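Local atomic coordinates of uncharacterized protein (Bacteroides eggerthii, PDB entry 4L3R), a protein that is of unknown function but belongs to the DUF4847 family of the Calycin clan and folds as an antiparallel beta barrel with flanking helices. Residues R19-T22 / K26-F29; R44-L47 / E51-T54; V118-G123 / T129-D134. One frame throughout, in Å; residues are numbered along the deposited sequence.

How the interactions relate
From the N terminus, interaction 1 comes first. It closes the turn after strand 15-22 by folding 26-29 back on 19-22. Interaction 2 follows. It ties the last turn of helix 37-48 to 51-54, the connection into strand 54-61. Interaction 3 is the late hairpin of strands 118-123 and 127-134. The three lie in series along the chain; none nests in or crosses another. Interactions 1 and 2 touch where Gln28 and Phe29 meet Arg44 and Leu47. Interactions 1 and 3 touch through the side chains of Ile20 and Phe132. Interactions 2 and 3 do not touch; their centres are about 20 Å apart, on opposite sides of the centre of the chain.

Interaction 1. Residues R19-T22 / K26-F29; sequences RITT and KEQF
Ile20 and Phe29 form a single beta bridge where the chain doubles back on the end of strand 15-22. Ile20 N gives a hydrogen bond to Gln28 O (3.0 Å). It is bent at the hydrogen (139°), although N sits nearly on the line of the C=O bond. One residue on, Phe29 CA makes a CA-H...O contact with Ile20 O at 3.2 Å. Thr21 adds a side-chain grip. Its OG1 is turned opposite its own backbone N (chi1 -175°) and donates to Glu27 O at 3.1 Å, from above the carbonyl plane. The Glu27 chain bends at chi2 (-78°), which turns the carboxylate toward the two threonines, OE2 foremost. Thr22 OG1 comes across it at about a right angle and lies 3.3 Å from Glu27 OE2, a weak bond at most.

The apolar part is smaller. Phe29 CD1 comes to 4.3 Å from Ile20 CB, and Gln28 CG rests on one face of the Phe29 ring, offset toward its rim. Gln28 CG also meets Arg19 CB (3.9 Å). The Gln28 chain runs extended, and two polar partners hold its amide: NE2 donates to Ser18 O, and OE1 accepts from Arg44 NH1.

Strand 137-144 pairs with strand 15-22 here, through backbone bonds of Arg19 with Gly142 and of Thr21 with Val140. Ile20 and Phe29 both pack on Leu107 of helix 106-116, and Phe29 also reaches Arg44 and Leu47 of helix 37-48 and meets Trp34 edge-to-face.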
loop_
_atom_site.group_PDB
_atom_site.type_symbol
_atom_site.label_atom_id
_atom_site.label_comp_id
_atom_site.label_asym_id
_atom_site.label_seq_id
_atom_site.Cartn_x
_atom_site.Cartn_y
_atom_site.Cartn_z
ATOM N N ARG B 19 -8.627 -14.997 18.973
ATOM C CA ARG B 19 -9.192 -14.793 20.306
ATOM C C ARG B 19 -9.857 -13.423 20.451
ATOM O O ARG B 19 -9.495 -12.491 19.735
ATOM C CB ARG B 19 -8.072 -14.912 21.375
ATOM C CG ARG B 19 -6.880 -13.997 21.151
ATOM C CD ARG B 19 -5.662 -14.457 21.930
ATOM N NE ARG B 19 -4.557 -13.497 21.822
ATOM C CZ ARG B 19 -4.381 -12.418 22.587
ATOM N NH1 ARG B 19 -5.242 -12.128 23.555
ATOM N NH2 ARG B 19 -3.341 -11.619 22.387
ATOM N N ILE B 20 -10.834 -13.318 21.371
ATOM C CA ILE B 20 -11.495 -12.059 21.760
ATOM C C ILE B 20 -11.616 -12.124 23.274
ATOM O O ILE B 20 -12.486 -12.822 23.775
ATOM C CB ILE B 20 -12.846 -11.758 21.076
ATOM C CG1 ILE B 20 -12.756 -11.993 19.572
ATOM C CG2 ILE B 20 -13.261 -10.305 21.394
ATOM C CD1 ILE B 20 -13.963 -11.496 18.737
ATOM N N THR B 21 -10.729 -11.452 24.002
ATOM C CA THR B 21 -10.689 -11.579 25.454
ATOM C C THR B 21 -10.499 -10.225 26.138
ATOM O O THR B 21 -10.522 -9.185 25.478
ATOM C CB THR B 21 -9.577 -12.580 25.801
ATOM O OG1 THR B 21 -9.580 -12.826 27.198
ATOM C CG2 THR B 21 -8.196 -12.135 25.328
ATOM N N THR B 22 -10.359 -10.246 27.472
ATOM C CA THR B 22 -10.163 -9.042 28.284
ATOM C C THR B 22 -8.744 -8.516 28.092
ATOM O O THR B 22 -7.876 -9.243 27.599
ATOM C CB THR B 22 -10.468 -9.326 29.755
ATOM O OG1 THR B 22 -9.712 -10.468 30.165
ATOM C CG2 THR B 22 -11.954 -9.547 30.001
ATOM N N LYS B 26 -5.874 -14.430 29.915
ATOM C CA LYS B 26 -5.177 -15.568 29.297
ATOM C C LYS B 26 -6.162 -16.485 28.524
ATOM O O LYS B 26 -5.720 -17.280 27.693
ATOM C CB LYS B 26 -4.399 -16.381 30.361
ATOM C CG LYS B 26 -2.884 -16.350 30.167
ATOM C CD LYS B 26 -2.278 -14.980 30.488
ATOM C CE LYS B 26 -0.917 -14.771 29.864
ATOM N NZ LYS B 26 0.126 -15.643 30.470
ATOM N N GLU B 27 -7.475 -16.389 28.814
ATOM C CA GLU B 27 -8.515 -17.179 28.144
ATOM C C GLU B 27 -8.689 -16.750 26.667
ATOM O O GLU B 27 -8.402 -15.604 26.314
ATOM C CB GLU B 27 -9.864 -17.084 28.906
ATOM C CG GLU B 27 -10.605 -15.742 28.870
ATOM C CD GLU B 27 -10.109 -14.620 29.772
ATOM O OE1 GLU B 27 -9.031 -14.775 30.389
ATOM O OE2 GLU B 27 -10.783 -13.566 29.829
ATOM N N GLN B 28 -9.161 -17.675 25.816
ATOM C CA GLN B 28 -9.374 -17.402 24.392
ATOM C C GLN B 28 -10.549 -16.452 24.179
ATOM O O GLN B 28 -10.437 -15.527 23.381
ATOM C CB GLN B 28 -9.616 -18.700 23.608
ATOM C CG GLN B 28 -9.517 -18.512 22.090
ATOM C CD GLN B 28 -9.765 -19.788 21.329
ATOM O OE1 GLN B 28 -10.232 -20.788 21.877
ATOM N NE2 GLN B 28 -9.491 -19.774 20.032
ATOM N N PHE B 29 -11.683 -16.703 24.853
ATOM C CA PHE B 29 -12.872 -15.859 24.738
ATOM C C PHE B 29 -13.312 -15.393 26.111
ATOM O O PHE B 29 -13.291 -16.189 27.058
ATOM C CB PHE B 29 -13.997 -16.603 24.025
ATOM C CG PHE B 29 -13.602 -16.971 22.618
ATOM C CD1 PHE B 29 -13.452 -15.992 21.644
ATOM C CD2 PHE B 29 -13.302 -18.284 22.284
ATOM C CE1 PHE B 29 -13.040 -16.325 20.360
ATOM C CE2 PHE B 29 -12.935 -18.620 20.982
ATOM C CZ PHE B 29 -12.785 -17.637 20.036
#

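Interaction 2. Residues R44-L47 / E51-T54; sequences RELL and ENFT
The Phe53 ring turns one edge to the backbone of the helix, with the carbonyl carbon of Leu46 near its plane, 4.0 Å from Phe53 CE2. Leu47 reaches the ring obliquely, its side chain crossing that of Phe53 at about a right angle, and Leu47 CD1 comes to 3.6 Å from Phe53 CD2. Phe111 of helix 106-116 meets the same ring edge-to-face, and Leu107 and Ala108 of that helix also touch Phe53.

The second flat group is the Asn52 amide. Its ND2 donates to Leu46 O at 3.0 Å (151° at the hydrogen). The oxygen lies slightly out of the amide plane, and the donor is tilted from the carbonyl plane. CG of Asn52 stands opposite its own carbonyl carbon (chi1 -65°), which carries ND2 out to the helix. The bond thus ties a carbonyl near the C-terminal end of helix 37-48 to the loop that leads into the barrel.

Strand 54-61 begins with a G1 beta bulge: Phe53 and Thr54 both face His73 of strand 66-73. Phe53 has a left-handed helical backbone conformation. Lys16 NZ joins the two sides again, as it donates both to Leu47 O and to Asn52 O.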
loop_
_atom_site.group_PDB
_atom_site.type_symbol
_atom_site.label_atom_id
_atom_site.label_comp_id
_atom_site.label_asym_id
_atom_site.label_seq_id
_atom_site.Cartn_x
_atom_site.Cartn_y
_atom_site.Cartn_z
ATOM N N ARG B 44 -17.500 -21.872 17.154
ATOM C CA ARG B 44 -16.187 -22.480 16.943
ATOM C C ARG B 44 -16.133 -23.241 15.623
ATOM O O ARG B 44 -15.067 -23.278 15.019
ATOM C CB ARG B 44 -15.793 -23.385 18.114
ATOM C CG ARG B 44 -15.341 -22.577 19.320
ATOM C CD ARG B 44 -15.034 -23.482 20.485
ATOM N NE ARG B 44 -14.533 -22.752 21.649
ATOM C CZ ARG B 44 -13.288 -22.312 21.814
ATOM N NH1 ARG B 44 -12.376 -22.494 20.864
ATOM N NH2 ARG B 44 -12.947 -21.675 22.928
ATOM N N GLU B 45 -17.266 -23.799 15.148
ATOM C CA GLU B 45 -17.312 -24.482 13.852
ATOM C C GLU B 45 -17.240 -23.450 12.725
ATOM O O GLU B 45 -16.548 -23.684 11.736
ATOM C CB GLU B 45 -18.566 -25.364 13.714
ATOM C CG GLU B 45 -18.542 -26.614 14.586
ATOM C CD GLU B 45 -17.384 -27.570 14.360
ATOM O OE1 GLU B 45 -16.914 -27.686 13.205
ATOM O OE2 GLU B 45 -16.942 -28.202 15.348
ATOM N N LEU B 46 -17.905 -22.292 12.889
ATOM C CA LEU B 46 -17.830 -21.206 11.906
ATOM C C LEU B 46 -16.420 -20.602 11.886
ATOM O O LEU B 46 -15.954 -20.203 10.822
ATOM C CB LEU B 46 -18.882 -20.122 12.198
ATOM C CG LEU B 46 -20.330 -20.562 11.950
ATOM C CD1 LEU B 46 -21.306 -19.642 12.633
ATOM C CD2 LEU B 46 -20.640 -20.644 10.456
ATOM N N LEU B 47 -15.726 -20.575 13.045
ATOM C CA LEU B 47 -14.359 -20.056 13.142
ATOM C C LEU B 47 -13.346 -20.982 12.450
ATOM O O LEU B 47 -12.314 -20.486 12.005
ATOM C CB LEU B 47 -13.968 -19.848 14.616
ATOM C CG LEU B 47 -12.620 -19.177 14.903
ATOM C CD1 LEU B 47 -12.564 -17.775 14.315
ATOM C CD2 LEU B 47 -12.355 -19.125 16.396
ATOM N N GLU B 51 -12.083 -18.800 5.344
ATOM C CA GLU B 51 -12.507 -17.458 4.935
ATOM C C GLU B 51 -13.257 -16.671 6.023
ATOM O O GLU B 51 -13.397 -15.464 5.856
ATOM C CB GLU B 51 -13.365 -17.510 3.643
ATOM C CG GLU B 51 -14.682 -18.278 3.740
ATOM C CD GLU B 51 -14.666 -19.706 3.224
ATOM O OE1 GLU B 51 -13.636 -20.395 3.408
ATOM O OE2 GLU B 51 -15.712 -20.159 2.706
ATOM N N ASN B 52 -13.737 -17.307 7.112
ATOM C CA ASN B 52 -14.474 -16.597 8.175
ATOM C C ASN B 52 -13.551 -15.958 9.209
ATOM O O ASN B 52 -12.487 -16.497 9.521
ATOM C CB ASN B 52 -15.450 -17.535 8.884
ATOM C CG ASN B 52 -16.559 -18.041 7.996
ATOM O OD1 ASN B 52 -16.735 -17.585 6.875
ATOM N ND2 ASN B 52 -17.353 -18.989 8.482
ATOM N N PHE B 53 -13.985 -14.799 9.746
ATOM C CA PHE B 53 -13.288 -14.003 10.759
ATOM C C PHE B 53 -11.876 -13.616 10.297
ATOM O O PHE B 53 -10.892 -13.825 11.012
ATOM C CB PHE B 53 -13.256 -14.724 12.117
ATOM C CG PHE B 53 -14.624 -15.103 12.632
ATOM C CD1 PHE B 53 -15.347 -14.231 13.435
ATOM C CD2 PHE B 53 -15.180 -16.339 12.329
ATOM C CE1 PHE B 53 -16.619 -14.571 13.886
ATOM C CE2 PHE B 53 -16.449 -16.684 12.792
ATOM C CZ PHE B 53 -17.154 -15.805 13.582
ATOM N N THR B 54 -11.796 -13.031 9.091
ATOM C CA THR B 54 -10.538 -12.574 8.510
ATOM C C THR B 54 -10.480 -11.045 8.529
ATOM O O THR B 54 -11.518 -10.377 8.598
ATOM C CB THR B 54 -10.362 -13.110 7.098
ATOM O OG1 THR B 54 -11.427 -12.638 6.270
ATOM C CG2 THR B 54 -10.277 -14.621 7.054
#

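Interaction 3. Residues V118-G123 / T129-D134; sequences VFKYEG and TLYFKD
Val118 to Glu122 pair with Thr129 to Phe132 in an antiparallel beta hairpin of the barrel, made of strands 118-123 and 127-134. The axes of the two segments make an angle of 149°.

The backbone bonds come first. Glu122 and Thr129 are a hydrogen-bonded pair, with Thr129 N to Glu122 O at 2.8 Å and the reverse bond beside it. A beta bulge between Val118 and Lys120 shifts the register by one. There Tyr131 O accepts from Phe119 N (2.9 Å), while Tyr131 N donates to Lys120 O (2.9 Å).

Apolar contacts line the buried face. Val118 CG1 lies 3.8 Å from Leu130 CB, and Leu130 CD2 touches Tyr121 CB at 3.7 Å. Ile93 of strand 92-96 packs on Val118 and Tyr121, and its backbone bonds with Phe119, consistent with closure of the barrel here.

On the other face, Tyr131 OH donates to Glu122 OE2 (3.0 Å) and meets it from above the carboxylate plane, 64° out of it.

Ring contacts gather round Tyr131. Lys120 CG sits between its backbone N and carbonyl carbon (chi1 68°), and the chain runs extended from there, which lays CE over one face of the Tyr131 ring, 4.1 Å from the centroid. A leucine in place of Tyr131 would probably leave Glu122 OE2 without this donor and the Lys120 chain without its flat support. Tyr131 CB in turn sits over a face of the Phe119 ring, 4.3 Å from its centroid.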
loop_
_atom_site.group_PDB
_atom_site.type_symbol
_atom_site.label_atom_id
_atom_site.label_comp_id
_atom_site.label_asym_id
_atom_site.label_seq_id
_atom_site.Cartn_x
_atom_site.Cartn_y
_atom_site.Cartn_z
ATOM N N VAL B 118 -11.991 -0.119 17.659
ATOM C CA VAL B 118 -10.552 -0.208 17.955
ATOM C C VAL B 118 -9.995 1.197 18.213
ATOM O O VAL B 118 -10.486 2.163 17.626
ATOM C CB VAL B 118 -9.696 -0.934 16.878
ATOM C CG1 VAL B 118 -10.116 -2.389 16.733
ATOM C CG2 VAL B 118 -9.703 -0.202 15.525
ATOM N N PHE B 119 -9.018 1.313 19.121
ATOM C CA PHE B 119 -8.369 2.598 19.423
ATOM C C PHE B 119 -6.827 2.489 19.416
ATOM O O PHE B 119 -6.175 3.494 19.130
ATOM C CB PHE B 119 -8.873 3.181 20.751
ATOM C CG PHE B 119 -8.590 2.366 21.986
ATOM C CD1 PHE B 119 -9.464 1.369 22.393
ATOM C CD2 PHE B 119 -7.528 2.685 22.817
ATOM C CE1 PHE B 119 -9.224 0.644 23.562
ATOM C CE2 PHE B 119 -7.307 1.981 24.000
ATOM C CZ PHE B 119 -8.149 0.956 24.355
ATOM N N LYS B 120 -6.239 1.308 19.723
ATOM C CA LYS B 120 -4.783 1.112 19.694
ATOM C C LYS B 120 -4.461 -0.346 19.362
ATOM O O LYS B 120 -5.361 -1.186 19.340
ATOM C CB LYS B 120 -4.107 1.552 21.017
ATOM C CG LYS B 120 -4.421 0.685 22.242
ATOM C CD LYS B 120 -3.743 1.201 23.516
ATOM C CE LYS B 120 -3.898 0.247 24.681
ATOM N NZ LYS B 120 -3.221 0.742 25.913
ATOM N N TYR B 121 -3.185 -0.634 19.071
ATOM C CA TYR B 121 -2.765 -1.982 18.699
ATOM C C TYR B 121 -1.307 -2.261 19.042
ATOM O O TYR B 121 -0.553 -1.372 19.428
ATOM C CB TYR B 121 -2.948 -2.187 17.175
ATOM C CG TYR B 121 -1.889 -1.494 16.342
ATOM C CD1 TYR B 121 -1.963 -0.130 16.078
ATOM C CD2 TYR B 121 -0.772 -2.185 15.882
ATOM C CE1 TYR B 121 -0.963 0.524 15.363
ATOM C CE2 TYR B 121 0.238 -1.539 15.172
ATOM C CZ TYR B 121 0.140 -0.182 14.917
ATOM O OH TYR B 121 1.112 0.491 14.224
ATOM N N GLU B 122 -0.918 -3.511 18.832
ATOM C CA GLU B 122 0.458 -3.973 18.920
ATOM C C GLU B 122 0.558 -5.237 18.061
ATOM O O GLU B 122 -0.452 -5.902 17.823
ATOM C CB GLU B 122 0.924 -4.180 20.377
ATOM C CG GLU B 122 0.195 -5.265 21.147
ATOM C CD GLU B 122 0.489 -5.331 22.636
ATOM O OE1 GLU B 122 1.284 -4.504 23.139
ATOM O OE2 GLU B 122 -0.102 -6.209 23.307
ATOM N N GLY B 123 1.739 -5.504 17.528
ATOM C CA GLY B 123 1.933 -6.670 16.681
ATOM C C GLY B 123 3.321 -6.824 16.102
ATOM O O GLY B 123 4.164 -5.927 16.204
ATOM N N THR B 129 -2.605 -7.630 17.673
ATOM C CA THR B 129 -3.523 -7.463 18.792
ATOM C C THR B 129 -4.179 -6.106 18.662
ATOM O O THR B 129 -3.467 -5.104 18.625
ATOM C CB THR B 129 -2.774 -7.603 20.124
ATOM O OG1 THR B 129 -2.030 -8.819 20.114
ATOM C CG2 THR B 129 -3.715 -7.593 21.321
ATOM N N LEU B 130 -5.523 -6.067 18.581
ATOM C CA LEU B 130 -6.280 -4.823 18.483
ATOM C C LEU B 130 -7.046 -4.585 19.773
ATOM O O LEU B 130 -7.810 -5.450 20.207
ATOM C CB LEU B 130 -7.256 -4.863 17.298
ATOM C CG LEU B 130 -6.655 -5.167 15.932
ATOM C CD1 LEU B 130 -7.733 -5.174 14.859
ATOM C CD2 LEU B 130 -5.566 -4.172 15.567
ATOM N N TYR B 131 -6.854 -3.409 20.372
ATOM C CA TYR B 131 -7.541 -3.011 21.590
ATOM C C TYR B 131 -8.772 -2.240 21.194
ATOM O O TYR B 131 -8.663 -1.326 20.374
ATOM C CB TYR B 131 -6.629 -2.152 22.476
ATOM C CG TYR B 131 -5.496 -2.932 23.100
ATOM C CD1 TYR B 131 -4.413 -3.360 22.340
ATOM C CD2 TYR B 131 -5.501 -3.238 24.457
ATOM C CE1 TYR B 131 -3.380 -4.099 22.906
ATOM C CE2 TYR B 131 -4.466 -3.967 25.039
ATOM C CZ TYR B 131 -3.407 -4.395 24.261
ATOM O OH TYR B 131 -2.401 -5.122 24.850
ATOM N N PHE B 132 -9.939 -2.590 21.764
ATOM C CA PHE B 132 -11.187 -1.900 21.451
ATOM C C PHE B 132 -11.992 -1.662 22.708
ATOM O O PHE B 132 -11.855 -2.417 23.671
ATOM C CB PHE B 132 -12.002 -2.701 20.418
ATOM C CG PHE B 132 -12.603 -3.997 20.911
ATOM C CD1 PHE B 132 -11.874 -5.178 20.876
ATOM C CD2 PHE B 132 -13.920 -4.046 21.362
ATOM C CE1 PHE B 132 -12.444 -6.380 21.306
ATOM C CE2 PHE B 132 -14.497 -5.254 21.755
ATOM C CZ PHE B 132 -13.756 -6.413 21.727
ATOM N N LYS B 133 -12.829 -0.610 22.703
ATOM C CA LYS B 133 -13.657 -0.300 23.862
ATOM C C LYS B 133 -15.057 -0.908 23.676
ATOM O O LYS B 133 -15.677 -0.752 22.623
ATOM C CB LYS B 133 -13.700 1.219 24.159
ATOM C CG LYS B 133 -14.495 2.108 23.200
ATOM C CD LYS B 133 -15.827 2.546 23.800
ATOM C CE LYS B 133 -16.592 3.449 22.870
ATOM N NZ LYS B 133 -17.793 4.023 23.527
ATOM N N ASP B 134 -15.522 -1.651 24.700
ATOM C CA ASP B 134 -16.831 -2.294 24.742
ATOM C C ASP B 134 -17.551 -1.696 25.951
ATOM O O ASP B 134 -17.462 -2.225 27.060
ATOM C CB ASP B 134 -16.676 -3.824 24.828
ATOM C CG ASP B 134 -17.982 -4.599 24.923
ATOM O OD1 ASP B 134 -18.999 -4.122 24.371
ATOM O OD2 ASP B 134 -17.978 -5.691 25.528
#